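Local structure of hypothetical conserved protein (Geobacillus kaustophilus, 2YXY) at residues Ala50-Ala54 and Pro103-Leu107; Gly75-Lys79 and Gly90-Lys94; Leu83-Trp89 and Glu100-Ile104. The protein is of unknown function but belongs to the DUF1811 family, pairing a helical hairpin with a small antiparallel sheet related by family to SH3-like domains. All coordinates share one frame; numbering follows the deposited sequence.

Interaction 1. Residues Ala50-Ala54 and Pro103-Leu107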
ATOM      1  N   ALA A  50       3.333  -2.593   2.005  1.00 14.60           N
ATOM      2  CA  ALA A  50       2.145  -1.782   1.760  1.00 25.31           C
ATOM      3  C   ALA A  50       0.895  -2.679   1.801  1.00 22.74           C
ATOM      4  O   ALA A  50      -0.147  -2.302   2.365  1.00 23.21           O
ATOM      5  CB  ALA A  50       2.253  -1.096   0.382  1.00 19.69           C
ATOM      6  N   MET A  51       0.991  -3.857   1.193  1.00 19.80           N
ATOM      7  CA  MET A  51      -0.154  -4.766   1.174  1.00 18.61           C
ATOM      8  C   MET A  51      -0.494  -5.244   2.565  1.00 19.18           C
ATOM      9  O   MET A  51      -1.658  -5.248   2.941  1.00 22.37           O
ATOM     10  CB  MET A  51       0.111  -5.966   0.260  1.00 16.61           C
ATOM     11  CG  MET A  51      -0.000  -5.640  -1.206  1.00 26.25           C
ATOM     12  SD  MET A  51      -1.601  -4.902  -1.650  1.00 30.30           S
ATOM     13  CE  MET A  51      -2.727  -6.165  -1.191  1.00 20.21           C
ATOM     14  N   ALA A  52       0.512  -5.658   3.333  1.00 15.64           N
ATOM     15  CA  ALA A  52       0.219  -6.109   4.676  1.00 19.48           C
ATOM     16  C   ALA A  52      -0.404  -4.960   5.493  1.00 26.15           C
ATOM     17  O   ALA A  52      -1.324  -5.187   6.277  1.00 21.64           O
ATOM     18  CB  ALA A  52       1.482  -6.628   5.354  1.00 21.55           C
ATOM     19  N   LYS A  53       0.096  -3.736   5.318  1.00 18.80           N
ATOM     20  CA  LYS A  53      -0.464  -2.597   6.046  1.00 20.62           C
ATOM     21  C   LYS A  53      -1.936  -2.349   5.692  1.00 18.84           C
ATOM     22  O   LYS A  53      -2.736  -2.046   6.567  1.00 19.19           O
ATOM     23  CB  LYS A  53       0.349  -1.327   5.767  1.00 16.32           C
ATOM     24  CG  LYS A  53       1.695  -1.281   6.505  1.00 23.88           C
ATOM     25  CD  LYS A  53       2.438   0.024   6.161  1.00 23.57           C
ATOM     26  CE  LYS A  53       3.699   0.181   6.981  1.00 26.16           C
ATOM     27  NZ  LYS A  53       4.555   1.262   6.366  1.00 37.22           N
ATOM     28  N   ALA A  54      -2.280  -2.523   4.420  1.00 18.08           N
ATOM     29  CA  ALA A  54      -3.633  -2.310   3.949  1.00 22.77           C
ATOM     30  C   ALA A  54      -4.660  -3.168   4.682  1.00 25.86           C
ATOM     31  O   ALA A  54      -5.802  -2.744   4.879  1.00 21.70           O
ATOM     32  CB  ALA A  54      -3.712  -2.592   2.458  1.00 14.80           C
ATOM     33  N   PRO A 103      -3.221   0.104  -3.042  1.00 26.92           N
ATOM     34  CA  PRO A 103      -3.609  -0.400  -1.711  1.00 24.62           C
ATOM     35  C   PRO A 103      -4.021   0.822  -0.898  1.00 25.41           C
ATOM     36  O   PRO A 103      -3.383   1.890  -1.024  1.00 26.15           O
ATOM     37  CB  PRO A 103      -2.313  -1.032  -1.158  1.00 26.60           C
ATOM     38  CG  PRO A 103      -1.458  -1.297  -2.377  1.00 29.10           C
ATOM     39  CD  PRO A 103      -1.779  -0.106  -3.299  1.00 27.30           C
ATOM     40  N   ILE A 104      -5.054   0.684  -0.066  1.00 19.44           N
ATOM     41  CA  ILE A 104      -5.525   1.825   0.726  1.00 23.40           C
ATOM     42  C   ILE A 104      -4.463   2.365   1.686  1.00 26.65           C
ATOM     43  O   ILE A 104      -4.535   3.519   2.138  1.00 26.27           O
ATOM     44  CB  ILE A 104      -6.846   1.484   1.507  1.00 25.61           C
ATOM     45  CG1 ILE A 104      -6.665   0.257   2.425  1.00 19.79           C
ATOM     46  CG2 ILE A 104      -7.952   1.192   0.502  1.00 29.09           C
ATOM     47  CD1 ILE A 104      -7.941  -0.061   3.256  1.00 22.70           C
ATOM     48  N   SER A 105      -3.453   1.549   1.974  1.00 23.93           N
ATOM     49  CA  SER A 105      -2.374   1.983   2.857  1.00 23.81           C
ATOM     50  C   SER A 105      -1.520   3.090   2.199  1.00 27.18           C
ATOM     51  O   SER A 105      -0.711   3.733   2.869  1.00 27.83           O
ATOM     52  CB  SER A 105      -1.484   0.784   3.209  1.00 21.65           C
ATOM     53  OG  SER A 105      -1.059   0.130   2.021  1.00 21.72           O
ATOM     54  N   LEU A 106      -1.682   3.301   0.892  1.00 23.50           N
ATOM     55  CA  LEU A 106      -0.915   4.345   0.211  1.00 28.91           C
ATOM     56  C   LEU A 106      -1.689   5.683   0.048  1.00 35.77           C
ATOM     57  O   LEU A 106      -1.231   6.570  -0.661  1.00 35.74           O
ATOM     58  CB  LEU A 106      -0.416   3.829  -1.161  1.00 24.76           C
ATOM     59  CG  LEU A 106       0.558   2.614  -1.091  1.00 32.10           C
ATOM     60  CD1 LEU A 106       1.128   2.314  -2.462  1.00 30.89           C
ATOM     61  CD2 LEU A 106       1.721   2.909  -0.128  1.00 22.79           C
ATOM     62  N   LEU A 107      -2.842   5.814   0.713  1.00 30.48           N
ATOM     63  CA  LEU A 107      -3.669   7.027   0.659  1.00 35.93           C
ATOM     64  C   LEU A 107      -3.678   7.689   2.037  1.00 34.85           C
ATOM     65  O   LEU A 107      -4.094   7.078   3.017  1.00 35.33           O
ATOM     66  CB  LEU A 107      -5.108   6.681   0.261  1.00 31.59           C
ATOM     67  CG  LEU A 107      -5.305   5.896  -1.039  1.00 33.73           C
ATOM     68  CD1 LEU A 107      -6.785   5.583  -1.209  1.00 32.90           C
ATOM     69  CD2 LEU A 107      -4.767   6.686  -2.232  1.00 34.61           C
TER
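With chi1 at 53°, Ser105 turns OG in between its own backbone N and carbonyl carbon, and this rotation aims the hydroxyl at the carbonyl of Ala50. Met51 reaches the same segment by a different route: bends at chi2 and chi3 fold its chain back, so that although CB leaves the helix away from residues 103-107, the side chain crosses that of Pro103 at about a right angle, with Met51 SD 3.7 Å from Pro103 CG.

The serine bond is short, Ser105 OG donating to Ala50 O at 2.6 Å. The hydroxyl stands above the carbonyl plane, 37° out of it, while the helical N-H of Ala54 reaches the same oxygen from the opposite face of that plane, Ala54 N lying 3.0 Å from Ala50 O. Two donors therefore grip one oxygen, and the helical bond is kept while the serine is added.

The contact joins the last turn of helix 39-54 to the short 3-10 segment 104-106 that follows strand 100-103, and so ties the second helix of the helical hairpin to the end of the sheet. Alanine suits the helix here because a methyl lets the backbones come close, Ala54 and Ser105 having CA atoms 4.6 Å apart. Ala54 CB packs against Ile104 CG1 at 4.1 Å and also meets Pro103 CB, whereas Ala50 CB touches a branch of Leu106, CD2, at 4.1 Å. Lys53 lends only the root of its side chain: CB lies against Ser105 CB, and the extended remainder carries the ammonium away from the apolar surface. On the other flank of the helix, Ala52 packs on Leu19 and Ile23 of helix 16-36. Met51, on the side of the sheet, also touches Val86 and Phe87.

Interaction 2. Residues Gly75-Lys79 and Gly90-Lys94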
ATOM      1  N   GLY A  75       3.008  15.971  -2.314  1.00 58.63           N
ATOM      2  CA  GLY A  75       2.513  16.741  -3.446  1.00 59.03           C
ATOM      3  C   GLY A  75       1.768  15.979  -4.534  1.00 60.22           C
ATOM      4  O   GLY A  75       1.298  16.583  -5.503  1.00 63.36           O
ATOM      5  N   GLU A  76       1.650  14.661  -4.400  1.00 55.72           N
ATOM      6  CA  GLU A  76       0.934  13.880  -5.404  1.00 50.07           C
ATOM      7  C   GLU A  76      -0.408  13.425  -4.834  1.00 47.76           C
ATOM      8  O   GLU A  76      -0.519  13.147  -3.635  1.00 43.43           O
ATOM      9  CB  GLU A  76       1.792  12.708  -5.841  1.00 52.00           C
ATOM     10  CG  GLU A  76       3.172  13.170  -6.220  1.00 61.44           C
ATOM     11  CD  GLU A  76       3.917  12.148  -7.017  1.00 70.65           C
ATOM     12  OE1 GLU A  76       3.355  11.695  -8.037  1.00 77.83           O
ATOM     13  OE2 GLU A  76       5.057  11.806  -6.629  1.00 74.24           O
ATOM     14  N   TYR A  77      -1.430  13.374  -5.685  1.00 43.55           N
ATOM     15  CA  TYR A  77      -2.770  13.007  -5.232  1.00 38.02           C
ATOM     16  C   TYR A  77      -3.415  11.947  -6.081  1.00 35.82           C
ATOM     17  O   TYR A  77      -3.107  11.802  -7.269  1.00 37.86           O
ATOM     18  CB  TYR A  77      -3.685  14.253  -5.166  1.00 32.65           C
ATOM     19  CG  TYR A  77      -3.329  15.199  -4.037  1.00 33.96           C
ATOM     20  CD1 TYR A  77      -2.222  16.055  -4.133  1.00 37.06           C
ATOM     21  CD2 TYR A  77      -4.040  15.175  -2.837  1.00 37.65           C
ATOM     22  CE1 TYR A  77      -1.832  16.849  -3.063  1.00 31.41           C
ATOM     23  CE2 TYR A  77      -3.658  15.963  -1.766  1.00 39.46           C
ATOM     24  CZ  TYR A  77      -2.553  16.797  -1.877  1.00 41.77           C
ATOM     25  OH  TYR A  77      -2.167  17.560  -0.784  1.00 39.73           O
ATOM     26  N   PHE A  78      -4.339  11.219  -5.465  1.00 35.87           N
ATOM     27  CA  PHE A  78      -5.035  10.135  -6.145  1.00 32.71           C
ATOM     28  C   PHE A  78      -6.536  10.361  -6.040  1.00 32.97           C
ATOM     29  O   PHE A  78      -7.065  10.636  -4.966  1.00 34.33           O
ATOM     30  CB  PHE A  78      -4.645   8.800  -5.479  1.00 30.65           C
ATOM     31  CG  PHE A  78      -5.108   7.578  -6.215  1.00 27.09           C
ATOM     32  CD1 PHE A  78      -6.170   6.823  -5.727  1.00 27.25           C
ATOM     33  CD2 PHE A  78      -4.450   7.148  -7.367  1.00 30.30           C
ATOM     34  CE1 PHE A  78      -6.559   5.653  -6.353  1.00 25.58           C
ATOM     35  CE2 PHE A  78      -4.831   5.968  -8.017  1.00 32.14           C
ATOM     36  CZ  PHE A  78      -5.895   5.216  -7.505  1.00 35.47           C
ATOM     37  N   LYS A  79      -7.224  10.226  -7.159  1.00 37.77           N
ATOM     38  CA  LYS A  79      -8.658  10.423  -7.181  1.00 40.87           C
ATOM     39  C   LYS A  79      -9.307   9.050  -7.201  1.00 36.61           C
ATOM     40  O   LYS A  79      -9.134   8.295  -8.146  1.00 37.59           O
ATOM     41  CB  LYS A  79      -9.043  11.202  -8.431  1.00 44.51           C
ATOM     42  CG  LYS A  79     -10.252  12.079  -8.243  1.00 57.00           C
ATOM     43  CD  LYS A  79     -11.481  11.289  -7.918  1.00 53.67           C
ATOM     44  CE  LYS A  79     -12.682  12.221  -7.929  1.00 67.62           C
ATOM     45  NZ  LYS A  79     -12.708  13.033  -9.181  1.00 58.44           N
ATOM     46  N   GLY A  90      -8.516   4.113  -9.143  1.00 37.35           N
ATOM     47  CA  GLY A  90      -8.645   5.518  -9.482  1.00 41.46           C
ATOM     48  C   GLY A  90      -7.459   5.937 -10.320  1.00 39.17           C
ATOM     49  O   GLY A  90      -6.902   5.124 -11.056  1.00 42.54           O
ATOM     50  N   TRP A  91      -7.048   7.192 -10.206  1.00 45.54           N
ATOM     51  CA  TRP A  91      -5.921   7.669 -10.996  1.00 45.64           C
ATOM     52  C   TRP A  91      -5.181   8.822 -10.340  1.00 47.04           C
ATOM     53  O   TRP A  91      -5.769   9.602  -9.583  1.00 48.68           O
ATOM     54  CB  TRP A  91      -6.419   8.080 -12.387  1.00 55.72           C
ATOM     55  CG  TRP A  91      -7.766   8.735 -12.343  1.00 61.59           C
ATOM     56  CD1 TRP A  91      -8.061   9.960 -11.816  1.00 67.37           C
ATOM     57  CD2 TRP A  91      -9.017   8.161 -12.747  1.00 68.38           C
ATOM     58  NE1 TRP A  91      -9.418  10.182 -11.858  1.00 69.94           N
ATOM     59  CE2 TRP A  91     -10.031   9.094 -12.427  1.00 71.91           C
ATOM     60  CE3 TRP A  91      -9.385   6.945 -13.352  1.00 71.76           C
ATOM     61  CZ2 TRP A  91     -11.390   8.851 -12.682  1.00 73.47           C
ATOM     62  CZ3 TRP A  91     -10.740   6.704 -13.607  1.00 70.36           C
ATOM     63  CH2 TRP A  91     -11.723   7.655 -13.273  1.00 70.07           C
ATOM     64  N   ARG A  92      -3.882   8.915 -10.619  1.00 43.35           N
ATOM     65  CA  ARG A  92      -3.059   9.987 -10.073  1.00 48.68           C
ATOM     66  C   ARG A  92      -3.337  11.239 -10.888  1.00 47.58           C
ATOM     67  O   ARG A  92      -3.362  11.185 -12.110  1.00 46.42           O
ATOM     68  CB  ARG A  92      -1.575   9.635 -10.181  1.00 46.63           C
ATOM     69  CG  ARG A  92      -1.169   8.399  -9.393  1.00 52.96           C
ATOM     70  CD  ARG A  92       0.177   7.863  -9.888  1.00 54.14           C
ATOM     71  NE  ARG A  92       0.594   6.637  -9.205  1.00 47.20           N
ATOM     72  CZ  ARG A  92       1.357   6.602  -8.112  1.00 50.49           C
ATOM     73  NH1 ARG A  92       1.684   5.435  -7.563  1.00 48.83           N
ATOM     74  NH2 ARG A  92       1.805   7.728  -7.576  1.00 46.22           N
ATOM     75  N   LEU A  93      -3.539  12.367 -10.219  1.00 51.13           N
ATOM     76  CA  LEU A  93      -3.811  13.606 -10.933  1.00 57.37           C
ATOM     77  C   LEU A  93      -2.632  14.072 -11.800  1.00 64.71           C
ATOM     78  O   LEU A  93      -2.799  14.323 -12.998  1.00 68.23           O
ATOM     79  CB  LEU A  93      -4.211  14.697  -9.941  1.00 49.23           C
ATOM     80  CG  LEU A  93      -5.434  14.311  -9.096  1.00 56.32           C
ATOM     81  CD1 LEU A  93      -5.804  15.446  -8.160  1.00 50.60           C
ATOM     82  CD2 LEU A  93      -6.606  13.968 -10.016  1.00 53.57           C
ATOM     83  N   LYS A  94      -1.442  14.162 -11.210  1.00 71.15           N
ATOM     84  CA  LYS A  94      -0.266  14.616 -11.943  1.00 75.28           C
ATOM     85  C   LYS A  94       0.225  13.661 -13.018  1.00 79.63           C
ATOM     86  O   LYS A  94       1.211  13.948 -13.694  1.00 83.05           O
ATOM     87  CB  LYS A  94       0.887  14.913 -10.984  1.00 75.22           C
ATOM     88  CG  LYS A  94       0.722  16.192 -10.183  1.00 81.10           C
ATOM     89  CD  LYS A  94       2.059  16.911  -9.961  1.00 82.46           C
ATOM     90  CE  LYS A  94       3.043  16.088  -9.135  1.00 84.34           C
ATOM     91  NZ  LYS A  94       3.451  14.819  -9.811  1.00 89.52           N
TER
HETATM   92  O   HOH W   1      -0.952  12.708  -8.528  1.00 59.81           O
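Residues Tyr77 and Leu93 lie near the open end of the beta hairpin formed by strands 76-84 and 87-92, joined by a hydrogen bond from Leu93 N to Tyr77 O of 3.0 Å. Lys79 and Trp91 form an antiparallel hydrogen-bonded pair: Lys79 N donates to Trp91 O almost straight, at 177°, and Trp91 N returns a bond to Lys79 O. Water 1 donates to Tyr77 O and accepts from Lys94 N, continuing the link where the strand pairing ends.

Among the apolar groups, the Phe78 ring swings across to the opposite strand because CG is anti to the backbone N (chi1 -170°), and one ring face lies over Trp91 N, with Phe78 CE2 3.3 Å away. Glycine suits position 90, since a side chain there would collide with this ring and with Lys79 O. On the Lys79 side of the sheet, Lys79 and Trp91 run side by side, and Leu93 CD2 also meets Lys79 CB.

Charged groups gather at the exposed end. Arg92 NH2 is 4.3 Å from Glu76 OE1, beyond a salt bridge, whereas the thrice-bent chain of Lys94 brings Lys94 NZ to 3.6 Å from that same Glu76 OE1, a salt bridge.

Interaction 3. Residues Leu83-Trp89 and Glu100-Ile104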
ATOM      1  N   LEU A  83     -13.724   1.574  -4.545  1.00 42.30           N
ATOM      2  CA  LEU A  83     -13.017   0.679  -3.654  1.00 39.96           C
ATOM      3  C   LEU A  83     -13.428  -0.786  -3.840  1.00 46.24           C
ATOM      4  O   LEU A  83     -14.582  -1.097  -4.151  1.00 44.04           O
ATOM      5  CB  LEU A  83     -13.261   1.095  -2.211  1.00 38.08           C
ATOM      6  CG  LEU A  83     -12.689   2.425  -1.709  1.00 45.15           C
ATOM      7  CD1 LEU A  83     -11.193   2.458  -1.962  1.00 43.88           C
ATOM      8  CD2 LEU A  83     -13.381   3.593  -2.388  1.00 39.79           C
ATOM      9  N   LYS A  84     -12.468  -1.684  -3.636  1.00 44.26           N
ATOM     10  CA  LYS A  84     -12.683  -3.118  -3.779  1.00 43.35           C
ATOM     11  C   LYS A  84     -11.662  -3.862  -2.926  1.00 39.92           C
ATOM     12  O   LYS A  84     -10.481  -3.898  -3.259  1.00 41.28           O
ATOM     13  CB  LYS A  84     -12.515  -3.524  -5.243  1.00 49.19           C
ATOM     14  CG  LYS A  84     -13.788  -3.472  -6.052  1.00 64.36           C
ATOM     15  CD  LYS A  84     -14.673  -4.677  -5.766  1.00 72.21           C
ATOM     16  CE  LYS A  84     -14.146  -5.932  -6.451  1.00 75.21           C
ATOM     17  NZ  LYS A  84     -12.729  -6.222  -6.100  1.00 76.26           N
ATOM     18  N   GLY A  85     -12.117  -4.458  -1.830  1.00 41.15           N
ATOM     19  CA  GLY A  85     -11.200  -5.167  -0.957  1.00 38.48           C
ATOM     20  C   GLY A  85     -10.340  -4.120  -0.279  1.00 39.44           C
ATOM     21  O   GLY A  85     -10.879  -3.156   0.274  1.00 39.62           O
ATOM     22  N   VAL A  86      -9.016  -4.276  -0.332  1.00 32.38           N
ATOM     23  CA  VAL A  86      -8.134  -3.294   0.295  1.00 29.93           C
ATOM     24  C   VAL A  86      -7.535  -2.384  -0.772  1.00 29.80           C
ATOM     25  O   VAL A  86      -6.506  -1.735  -0.561  1.00 30.34           O
ATOM     26  CB  VAL A  86      -7.009  -3.986   1.102  1.00 32.81           C
ATOM     27  CG1 VAL A  86      -7.616  -4.849   2.165  1.00 28.58           C
ATOM     28  CG2 VAL A  86      -6.127  -4.815   0.200  1.00 21.75           C
ATOM     29  N   PHE A  87      -8.207  -2.341  -1.918  1.00 22.28           N
ATOM     30  CA  PHE A  87      -7.781  -1.547  -3.062  1.00 26.94           C
ATOM     31  C   PHE A  87      -8.690  -0.364  -3.430  1.00 33.35           C
ATOM     32  O   PHE A  87      -9.922  -0.408  -3.312  1.00 28.17           O
ATOM     33  CB  PHE A  87      -7.651  -2.436  -4.303  1.00 31.76           C
ATOM     34  CG  PHE A  87      -6.501  -3.397  -4.248  1.00 30.29           C
ATOM     35  CD1 PHE A  87      -5.203  -2.973  -4.542  1.00 31.29           C
ATOM     36  CD2 PHE A  87      -6.712  -4.719  -3.893  1.00 32.53           C
ATOM     37  CE1 PHE A  87      -4.124  -3.867  -4.474  1.00 31.49           C
ATOM     38  CE2 PHE A  87      -5.645  -5.622  -3.821  1.00 31.05           C
ATOM     39  CZ  PHE A  87      -4.352  -5.201  -4.111  1.00 30.29           C
ATOM     40  N   ALA A  88      -8.051   0.699  -3.883  1.00 32.58           N
ATOM     41  CA  ALA A  88      -8.763   1.880  -4.321  1.00 33.22           C
ATOM     42  C   ALA A  88      -8.414   1.959  -5.786  1.00 31.41           C
ATOM     43  O   ALA A  88      -7.240   1.997  -6.135  1.00 30.21           O
ATOM     44  CB  ALA A  88      -8.250   3.113  -3.587  1.00 34.74           C
ATOM     45  N   TRP A  89      -9.418   1.918  -6.651  1.00 34.33           N
ATOM     46  CA  TRP A  89      -9.172   2.042  -8.081  1.00 34.15           C
ATOM     47  C   TRP A  89      -9.430   3.509  -8.402  1.00 38.23           C
ATOM     48  O   TRP A  89     -10.440   4.077  -7.982  1.00 33.76           O
ATOM     49  CB  TRP A  89     -10.137   1.175  -8.867  1.00 43.72           C
ATOM     50  CG  TRP A  89      -9.977  -0.263  -8.583  1.00 49.18           C
ATOM     51  CD1 TRP A  89     -10.421  -0.946  -7.483  1.00 48.62           C
ATOM     52  CD2 TRP A  89      -9.314  -1.210  -9.407  1.00 46.39           C
ATOM     53  NE1 TRP A  89     -10.073  -2.269  -7.582  1.00 49.67           N
ATOM     54  CE2 TRP A  89      -9.392  -2.458  -8.758  1.00 47.08           C
ATOM     55  CE3 TRP A  89      -8.658  -1.127 -10.639  1.00 46.00           C
ATOM     56  CZ2 TRP A  89      -8.844  -3.614  -9.298  1.00 48.26           C
ATOM     57  CZ3 TRP A  89      -8.109  -2.276 -11.178  1.00 54.53           C
ATOM     58  CH2 TRP A  89      -8.205  -3.507 -10.507  1.00 52.33           C
ATOM     59  N   GLU A 100      -5.806   2.780 -12.144  1.00 54.25           N
ATOM     60  CA  GLU A 100      -4.800   2.019 -11.423  1.00 46.01           C
ATOM     61  C   GLU A 100      -5.337   1.592 -10.058  1.00 41.05           C
ATOM     62  O   GLU A 100      -6.095   2.331  -9.436  1.00 32.37           O
ATOM     63  CB  GLU A 100      -3.568   2.914 -11.278  1.00 50.39           C
ATOM     64  CG  GLU A 100      -2.539   2.510 -10.270  1.00 59.16           C
ATOM     65  CD  GLU A 100      -1.532   3.617 -10.037  1.00 60.99           C
ATOM     66  OE1 GLU A 100      -0.562   3.401  -9.279  1.00 60.98           O
ATOM     67  OE2 GLU A 100      -1.717   4.714 -10.614  1.00 64.72           O
ATOM     68  N   ALA A 101      -4.948   0.399  -9.605  1.00 36.94           N
ATOM     69  CA  ALA A 101      -5.382  -0.120  -8.305  1.00 35.35           C
ATOM     70  C   ALA A 101      -4.288   0.150  -7.273  1.00 33.65           C
ATOM     71  O   ALA A 101      -3.151  -0.290  -7.423  1.00 34.41           O
ATOM     72  CB  ALA A 101      -5.663  -1.622  -8.395  1.00 34.63           C
ATOM     73  N   LEU A 102      -4.642   0.859  -6.214  1.00 31.00           N
ATOM     74  CA  LEU A 102      -3.677   1.212  -5.188  1.00 33.39           C
ATOM     75  C   LEU A 102      -4.136   0.702  -3.835  1.00 28.48           C
ATOM     76  O   LEU A 102      -5.312   0.830  -3.501  1.00 30.60           O
ATOM     77  CB  LEU A 102      -3.533   2.734  -5.141  1.00 37.62           C
ATOM     78  CG  LEU A 102      -2.152   3.382  -5.034  1.00 46.56           C
ATOM     79  CD1 LEU A 102      -1.237   2.865  -6.146  1.00 41.10           C
ATOM     80  CD2 LEU A 102      -2.302   4.898  -5.133  1.00 44.70           C
ATOM     81  N   PRO A 103      -3.221   0.104  -3.042  1.00 26.92           N
ATOM     82  CA  PRO A 103      -3.609  -0.400  -1.711  1.00 24.62           C
ATOM     83  C   PRO A 103      -4.021   0.822  -0.898  1.00 25.41           C
ATOM     84  O   PRO A 103      -3.383   1.890  -1.024  1.00 26.15           O
ATOM     85  CB  PRO A 103      -2.313  -1.032  -1.158  1.00 26.60           C
ATOM     86  CG  PRO A 103      -1.458  -1.297  -2.377  1.00 29.10           C
ATOM     87  CD  PRO A 103      -1.779  -0.106  -3.299  1.00 27.30           C
ATOM     88  N   ILE A 104      -5.054   0.684  -0.066  1.00 19.44           N
ATOM     89  CA  ILE A 104      -5.525   1.825   0.726  1.00 23.40           C
ATOM     90  C   ILE A 104      -4.463   2.365   1.686  1.00 26.65           C
ATOM     91  O   ILE A 104      -4.535   3.519   2.138  1.00 26.27           O
ATOM     92  CB  ILE A 104      -6.846   1.484   1.507  1.00 25.61           C
ATOM     93  CG1 ILE A 104      -6.665   0.257   2.425  1.00 19.79           C
ATOM     94  CG2 ILE A 104      -7.952   1.192   0.502  1.00 29.09           C
ATOM     95  CD1 ILE A 104      -7.941  -0.061   3.256  1.00 22.70           C
TER
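One face of the Trp89 indole is covered by the methyl of Ala101, whose CB sits 3.5 Å from the centroid of the six-membered ring and only 2° off its normal, a CH-pi contact. The ring of Phe87 is placed differently: Ala101 CB and the backbone of Leu102 approach it obliquely, Ala101 CB lying 4.1 Å from Phe87 CD1, while Lys84 O lies at its edge, in plane.

These groups belong to the antiparallel beta hairpin of strands 87-92 and 100-103, the latter an outermost strand of the four-stranded sheet. Trp89 and Ala101 are a non-hydrogen-bonded pair with side chains on the same face, and the methyl is small enough for the indole to lie flat over it. With CG beside the backbone N (chi1 -63°), the indole lies over Ala101 of strand 100-103; it is also stacked with Tyr82. Were Trp89 replaced by an alanine, the Ala101 methyl would probably lose its aromatic cover and Tyr82 its stacking partner.

Ala88 and Leu102 form the hydrogen-bonded pair between them, each N donating to the other's O at 2.8 Å. Their side chains emerge on the buried face, where both pack on Phe78; an alanine fits beside that large ring. Upstream, a type II' turn from Lys84 to Phe87 brings the chain round, and the positive phi of Gly85 favours glycine in it. Pro103, which has no N-H to offer, takes a non-hydrogen-bonded place opposite Phe87, its ring CG 4.3 Å from Phe87 CE1. Just beyond it, Ile104 N donates to Val86 O at 2.9 Å, and the branch methyl Ile104 CG2 rests 3.4 Å from that same oxygen.

Interactions 2 and 3 share strands 76-84 and 87-92 of one sheet, and both rest chiefly on antiparallel backbone bonds. Interaction 1, whose centre lies about 3 Å from the centre of the chain, instead joins helix to loop by apolar side chains, the helix giving mostly alanines, and a single side-chain hydrogen bond. Interaction 2, its centre about 15 Å from that of the chain, is a surface contact, with charged residues and a bridging water. Interactions 1 and 3 are both partly buried, and interaction 3 adds a CH-pi contact. Pro103 and Ile104 serve both, which also meet where Met51 CE lies 3.5 Å from Phe87 CZ. Phe78 of interaction 2 touches Leu107, at the end of interaction 1's second segment.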